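Local coordinates for DUF305 domain-containing protein (Deinococcus radiodurans R1, PDB 3BT5) that is of unknown function but belongs to the DUF305 family of the ferritin clan and folds as a mainly helical bundle, at residues A[44-47]-A[48-52]; A[96-99]-A[100-104]; A[117-120]-A[121-125]. One frame throughout, in Å; residues are numbered along the deposited sequence. Where two conformers were deposited one is given.

In the fold
All three contacts are local, each made by neighbouring turns of one chain, and they follow one another in sequence. Contact 1 lies within helix 41-68, while contacts 2 and 3 mark two places on helix 100-122: its start, after the bend from helix 89-97, and its last turns. Centre to centre, contacts 2 and 3 are about 29 Å apart, on opposite sides of the chain's centre. Contact 1 lies about 17 Å from contact 2 and about 22 Å from contact 3, again between centres, and touches neither. Helix 11-37 runs past all three and meets side chains of each. With the function unknown, the contacts are best related to the helical bundle itself.

Contact 1: A[44-47]-A[48-52]; sequences RSLA and LDIQL
Leu46 and Ile50, one turn apart on helix 41-68, meet through their outermost methyls, CD1 of Leu46 lying 3.9 Å from CD1 of Ile50. Ile50 can be followed outward from the backbone. Its CB stands 3.6 Å from O of Leu46, the same oxygen that accepts the amide N of Ile50 at 3.0 Å. The next atom, CG1, is closer to that carbonyl, 3.3 Å from Leu46 O, because it lies opposite the carbonyl carbon of Ile50 and beside its backbone N (chi1 -66°), leaning back toward the preceding turn. CD1 continues the extended branch to the leucine and also reaches CG of Leu46. Leu46 sends its CG the other way, anti to its own N (chi1 -180°), and the two branched chains cross obliquely.

CG of Leu48 rests 3.3 Å from O of Arg44, next to the bond from Leu48 N. The carboxylate carbon of Asp49 faces O of Ser45, but its two oxygens, acceptors like the carbonyl, make no bond to it. Four regular i to i+4 backbone bonds, ending with Gln51 N to Ala47 O, hold the frame. Arg44 NH1 bonds to the carbonyls of Leu35 and Ser38, at the end of helix 11-37 and just after it, a reach that suits a long cationic chain; Ser45 OG turns back to Arg41 O within its own helix.

Leu46, Ala47 and Ile50 face the other helices. Leu46 and Ile50 meet helix 132-158 at Met152, and touch helix 100-122 at Leu108 and Met111 respectively. Ala47 touches both Phe107 of that helix and Met34 of helix 11-37, its small side chain allowing close approach. The more exposed Leu48 touches Leu35, so this turn packs against the other three long helices of the bundle.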
loop_
_atom_site.group_PDB
_atom_site.type_symbol
_atom_site.label_atom_id
_atom_site.label_comp_id
_atom_site.label_asym_id
_atom_site.label_seq_id
_atom_site.Cartn_x
_atom_site.Cartn_y
_atom_site.Cartn_z
ATOM N N ARG A 44 15.175 7.595 -2.070
ATOM C CA ARG A 44 15.161 7.403 -0.628
ATOM C C ARG A 44 14.104 8.275 0.073
ATOM O O ARG A 44 13.349 7.793 0.951
ATOM C CB ARG A 44 16.541 7.703 -0.043
ATOM C CG ARG A 44 17.633 6.726 -0.456
ATOM C CD ARG A 44 18.983 7.133 0.175
ATOM N NE ARG A 44 18.919 6.989 1.627
ATOM C CZ ARG A 44 19.088 5.835 2.271
ATOM N NH1 ARG A 44 19.371 4.730 1.593
ATOM N NH2 ARG A 44 18.987 5.782 3.594
ATOM N N SER A 45 14.047 9.543 -0.326
ATOM C CA SER A 45 13.094 10.506 0.234
ATOM C C SER A 45 11.671 10.023 -0.017
ATOM O O SER A 45 10.808 10.027 0.863
ATOM C CB SER A 45 13.276 11.877 -0.427
ATOM O OG SER A 45 14.484 12.494 -0.005
ATOM N N LEU A 46 11.433 9.605 -1.245
ATOM C CA LEU A 46 10.132 9.131 -1.627
ATOM C C LEU A 46 9.754 7.852 -0.849
ATOM O O LEU A 46 8.618 7.720 -0.361
ATOM C CB LEU A 46 10.124 8.924 -3.139
ATOM C CG LEU A 46 8.820 8.421 -3.742
ATOM C CD1 LEU A 46 7.611 9.317 -3.411
ATOM C CD2 LEU A 46 9.002 8.243 -5.242
ATOM N N ALA A 47 10.683 6.903 -0.726
ATOM C CA ALA A 47 10.417 5.677 0.021
ATOM C C ALA A 47 10.044 5.972 1.485
ATOM O O ALA A 47 9.084 5.402 2.035
ATOM C CB ALA A 47 11.606 4.701 -0.086
ATOM N N LEU A 48 10.777 6.894 2.106
ATOM C CA LEU A 48 10.486 7.290 3.482
ATOM C C LEU A 48 9.082 7.884 3.625
ATOM O O LEU A 48 8.321 7.553 4.559
ATOM C CB LEU A 48 11.524 8.344 3.927
ATOM C CG LEU A 48 12.921 7.823 4.239
ATOM C CD1 LEU A 48 13.988 8.926 4.159
ATOM C CD2 LEU A 48 12.914 7.175 5.610
ATOM N N ASP A 49 8.742 8.766 2.697
ATOM C CA ASP A 49 7.457 9.447 2.733
ATOM C C ASP A 49 6.322 8.442 2.576
ATOM O O ASP A 49 5.295 8.539 3.247
ATOM C CB ASP A 49 7.378 10.492 1.631
ATOM C CG ASP A 49 8.241 11.703 1.916
ATOM O OD1 ASP A 49 8.737 11.835 3.054
ATOM O OD2 ASP A 49 8.419 12.514 0.996
ATOM N N ILE A 50 6.507 7.461 1.687
ATOM C CA ILE A 50 5.440 6.480 1.503
ATOM C C ILE A 50 5.308 5.599 2.739
ATOM O O ILE A 50 4.197 5.246 3.157
ATOM C CB ILE A 50 5.697 5.637 0.221
ATOM C CG1 ILE A 50 5.600 6.530 -1.028
ATOM C CG2 ILE A 50 4.737 4.440 0.166
ATOM C CD1 ILE A 50 6.179 5.875 -2.307
ATOM N N GLN A 51 6.424 5.241 3.355
ATOM C CA GLN A 51 6.362 4.457 4.578
ATOM C C GLN A 51 5.558 5.206 5.643
ATOM O O GLN A 51 4.693 4.642 6.315
ATOM C CB GLN A 51 7.769 4.175 5.103
ATOM C CG GLN A 51 7.782 3.305 6.338
ATOM C CD GLN A 51 9.064 3.431 7.115
ATOM O OE1 GLN A 51 10.146 3.129 6.607
ATOM N NE2 GLN A 51 8.958 3.872 8.357
ATOM N N LEU A 52 5.839 6.492 5.789
ATOM C CA LEU A 52 5.166 7.257 6.823
ATOM C C LEU A 52 3.667 7.416 6.566
ATOM O O LEU A 52 2.832 7.276 7.471
ATOM C CB LEU A 52 5.849 8.621 6.980
ATOM C CG LEU A 52 7.236 8.513 7.636
ATOM C CD1 LEU A 52 7.970 9.855 7.650
ATOM C CD2 LEU A 52 7.144 7.914 9.062
#

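Contact 2: A[96-99]-A[100-104]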
loop_
_atom_site.group_PDB
_atom_site.type_symbol
_atom_site.label_atom_id
_atom_site.label_comp_id
_atom_site.label_asym_id
_atom_site.label_seq_id
_atom_site.Cartn_x
_atom_site.Cartn_y
_atom_site.Cartn_z
ATOM N N SER A 96 16.006 -6.553 -3.610
ATOM C CA SER A 96 17.239 -6.786 -2.869
ATOM C C SER A 96 18.350 -7.393 -3.728
ATOM O O SER A 96 19.519 -7.319 -3.349
ATOM C CB SER A 96 16.996 -7.726 -1.675
ATOM O OG SER A 96 16.229 -7.081 -0.670
ATOM N N THR A 97 17.983 -8.017 -4.845
ATOM C CA THR A 97 18.920 -8.826 -5.634
ATOM C C THR A 97 19.297 -8.184 -6.963
ATOM O O THR A 97 20.352 -8.487 -7.513
ATOM C CB THR A 97 18.339 -10.234 -5.948
ATOM O OG1 THR A 97 17.198 -10.098 -6.775
ATOM C CG2 THR A 97 17.971 -11.031 -4.689
ATOM N N LEU A 98 18.424 -7.361 -7.538
ATOM C CA LEU A 98 18.700 -6.771 -8.855
ATOM C C LEU A 98 19.762 -5.679 -8.725
ATOM O O LEU A 98 19.909 -5.086 -7.655
ATOM C CB LEU A 98 17.413 -6.160 -9.428
ATOM C CG LEU A 98 16.324 -7.171 -9.822
ATOM C CD1 LEU A 98 15.039 -6.412 -10.124
ATOM C CD2 LEU A 98 16.782 -7.991 -11.047
ATOM N N PRO A 99 20.489 -5.387 -9.819
ATOM C CA PRO A 99 21.370 -4.227 -9.792
ATOM C C PRO A 99 20.587 -3.011 -9.314
ATOM O O PRO A 99 19.401 -2.868 -9.632
ATOM C CB PRO A 99 21.799 -4.068 -11.269
ATOM C CG PRO A 99 21.700 -5.439 -11.849
ATOM C CD PRO A 99 20.489 -6.057 -11.129
ATOM N N VAL A 100 21.214 -2.152 -8.523
ATOM C CA VAL A 100 20.467 -1.102 -7.818
ATOM C C VAL A 100 19.614 -0.209 -8.719
ATOM O O VAL A 100 18.475 0.125 -8.383
ATOM C CB VAL A 100 21.378 -0.257 -6.919
ATOM C CG1 VAL A 100 20.575 0.813 -6.214
ATOM C CG2 VAL A 100 22.085 -1.136 -5.904
ATOM N N GLU A 101 20.147 0.191 -9.862
ATOM C CA GLU A 101 19.383 1.050 -10.757
ATOM C C GLU A 101 18.117 0.361 -11.263
ATOM O O GLU A 101 17.061 0.996 -11.377
ATOM C CB GLU A 101 20.259 1.528 -11.914
ATOM C CG GLU A 101 21.747 1.530 -11.556
ATOM C CD GLU A 101 22.373 0.120 -11.553
ATOM O OE1 GLU A 101 22.139 -0.651 -12.507
ATOM O OE2 GLU A 101 23.102 -0.217 -10.603
ATOM N N GLN A 102 18.199 -0.946 -11.517
ATOM C CA GLN A 102 17.023 -1.712 -11.917
ATOM C C GLN A 102 16.076 -1.877 -10.724
ATOM O O GLN A 102 14.857 -1.801 -10.890
ATOM C CB GLN A 102 17.436 -3.081 -12.441
ATOM C CG GLN A 102 18.205 -3.031 -13.754
ATOM C CD GLN A 102 18.686 -4.402 -14.185
ATOM O OE1 GLN A 102 17.980 -5.408 -14.026
ATOM N NE2 GLN A 102 19.899 -4.454 -14.740
ATOM N N ALA A 103 16.621 -2.090 -9.525
ATOM C CA ALA A 103 15.795 -2.214 -8.319
ATOM C C ALA A 103 15.028 -0.930 -8.035
ATOM O O ALA A 103 13.870 -0.976 -7.613
ATOM C CB ALA A 103 16.655 -2.597 -7.132
ATOM N N GLU A 104 15.654 0.223 -8.276
ATOM C CA GLU A 104 14.941 1.487 -8.085
ATOM C C GLU A 104 13.749 1.634 -9.020
ATOM O O GLU A 104 12.663 2.080 -8.592
ATOM C CB GLU A 104 15.904 2.663 -8.297
ATOM C CG GLU A 104 16.930 2.757 -7.175
ATOM C CD GLU A 104 18.144 3.580 -7.536
ATOM O OE1 GLU A 104 18.363 3.852 -8.739
ATOM O OE2 GLU A 104 18.885 3.920 -6.601
#
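Pro99 meets the side-chain amide of Gln102 through its ring: CG of Pro99 is 3.5 Å from NE2 of Gln102, and CD of Pro99 is 3.9 Å from OE1 of Gln102. Gln102 reaches it with CG anti to its carbonyl carbon (chi1 -67°) and an extended chain that carries the amide back to the Pro99 ring, where OE1 also nears CD2 of Leu98. Glu101, folded at chi2 (76°), brings OE1 to within 3.7 Å of CB of Pro99. CB of Leu98 packs 4.3 Å from CB of the buried Ala103.

Behind these contacts is the start of helix 100-122. Pro99 is its N-cap residue, and its carbonyl O accepts N of Ala103 at 2.9 Å, nearly in line with the C=O bond. Further out, Arg37 of helix 11-37 bonds through NH1 to O of Leu98, and its side chain also touches Val100 and Ala103.

Proline suits this place because the ring restricts phi, and the N-cap N-H is not needed for the helical ladder. The ring-to-amide and CB-to-CB distances are those of van der Waals contact, with one well-directed backbone bond closing the first turn and Arg37 holding the carbonyl just before it.

Contact 3: A[117-120]-A[121-125]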
loop_
_atom_site.group_PDB
_atom_site.type_symbol
_atom_site.label_atom_id
_atom_site.label_comp_id
_atom_site.label_asym_id
_atom_site.label_seq_id
_atom_site.Cartn_x
_atom_site.Cartn_y
_atom_site.Cartn_z
ATOM N N GLY A 117 -3.976 -0.832 -7.231
ATOM C CA GLY A 117 -4.864 -1.859 -6.673
ATOM C C GLY A 117 -5.589 -1.348 -5.439
ATOM O O GLY A 117 -6.789 -1.609 -5.269
ATOM N N ALA A 118 -4.890 -0.596 -4.587
ATOM C CA ALA A 118 -5.532 -0.009 -3.394
ATOM C C ALA A 118 -6.685 0.905 -3.826
ATOM O O ALA A 118 -7.783 0.845 -3.257
ATOM C CB ALA A 118 -4.520 0.752 -2.513
ATOM N N VAL A 119 -6.451 1.751 -4.825
ATOM C CA VAL A 119 -7.531 2.645 -5.258
ATOM C C VAL A 119 -8.727 1.823 -5.754
ATOM O O VAL A 119 -9.893 2.113 -5.438
ATOM C CB VAL A 119 -7.023 3.618 -6.344
ATOM C CG1 VAL A 119 -8.192 4.410 -6.967
ATOM C CG2 VAL A 119 -6.030 4.581 -5.718
ATOM N N ALA A 120 -8.451 0.788 -6.527
ATOM C CA ALA A 120 -9.507 -0.036 -7.108
ATOM C C ALA A 120 -10.315 -0.818 -6.050
ATOM O O ALA A 120 -11.501 -1.105 -6.234
ATOM C CB ALA A 120 -8.908 -0.969 -8.147
ATOM N N MET A 121 -9.671 -1.178 -4.939
ATOM C CA MET A 121 -10.331 -1.828 -3.797
ATOM C C MET A 121 -11.200 -0.831 -3.033
ATOM O O MET A 121 -12.194 -1.192 -2.394
ATOM C CB MET A 121 -9.268 -2.406 -2.842
ATOM C CG MET A 121 -8.418 -3.522 -3.470
ATOM S SD MET A 121 -6.919 -4.040 -2.609
ATOM C CE MET A 121 -7.552 -4.655 -1.040
ATOM N N THR A 122 -10.802 0.429 -3.080
ATOM C CA THR A 122 -11.388 1.419 -2.197
ATOM C C THR A 122 -12.568 2.168 -2.789
ATOM O O THR A 122 -13.514 2.518 -2.068
ATOM C CB THR A 122 -10.305 2.358 -1.702
ATOM O OG1 THR A 122 -9.295 1.569 -1.055
ATOM C CG2 THR A 122 -10.867 3.343 -0.731
ATOM N N LEU A 123 -12.551 2.379 -4.097
ATOM C CA LEU A 123 -13.635 3.141 -4.731
ATOM C C LEU A 123 -15.036 2.629 -4.401
ATOM O O LEU A 123 -15.920 3.438 -4.117
ATOM C CB LEU A 123 -13.410 3.244 -6.244
ATOM C CG LEU A 123 -12.245 4.166 -6.606
ATOM C CD1 LEU A 123 -11.947 4.084 -8.104
ATOM C CD2 LEU A 123 -12.467 5.618 -6.153
ATOM N N PRO A 124 -15.248 1.299 -4.440
ATOM C CA PRO A 124 -16.587 0.789 -4.084
ATOM C C PRO A 124 -17.039 1.104 -2.653
ATOM O O PRO A 124 -18.251 1.119 -2.382
ATOM C CB PRO A 124 -16.440 -0.727 -4.292
ATOM C CG PRO A 124 -15.331 -0.851 -5.325
ATOM C CD PRO A 124 -14.355 0.201 -4.863
ATOM N N MET A 125 -16.092 1.357 -1.748
ATOM C CA MET A 125 -16.438 1.688 -0.365
ATOM C C MET A 125 -16.864 3.142 -0.203
ATOM O O MET A 125 -17.342 3.535 0.864
ATOM C CB MET A 125 -15.293 1.342 0.599
ATOM C CG MET A 125 -14.831 -0.101 0.461
ATOM S SD MET A 125 -16.095 -1.287 0.963
ATOM C CE MET A 125 -16.588 -0.475 2.463
#
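This is a contact between successive turns near the C-terminal end of helix 100-122, where the backbone bonding becomes irregular and a hydroxyl joins in. Thr122 OG1 donates to O of Ala118 at 2.8 Å, from a position tilted 33° off the carbonyl plane. The hydroxyl reaches back because OG1 stands anti to the carbonyl carbon of Thr122, beside its N (chi1 -57°). Thr122 N gives Ala118 O only a weak bond; its better partner is O of Val119, 3.0 Å away, which it approaches from above the carbonyl plane. Val119 O also takes Leu123 N, so this oxygen holds two amides.

Val119 and Leu123, one turn apart, run alongside each other in the same direction, with CG1 of Val119 3.9 Å from CD1 of Leu123. The Met121 chain passes over the Gly117 carbonyl, beside the 2.9 Å bond from Met121 N to Gly117 O. Beyond, CD of Pro124 rests 3.4 Å from O of Ala120, where an amide donor would otherwise stand.

Around this turn, Thr122 meets Phe16 and Met20 of helix 11-37 and Val142 of helix 132-158, while Met121 touches His23. Threonine suits this buried spot: its methyl offers apolar surface, and its hydroxyl is satisfied by Ala118 O, a carbonyl left with only weak amide bonds. Proline, with no N-H to give, is consistent with the loss of regular bonding here.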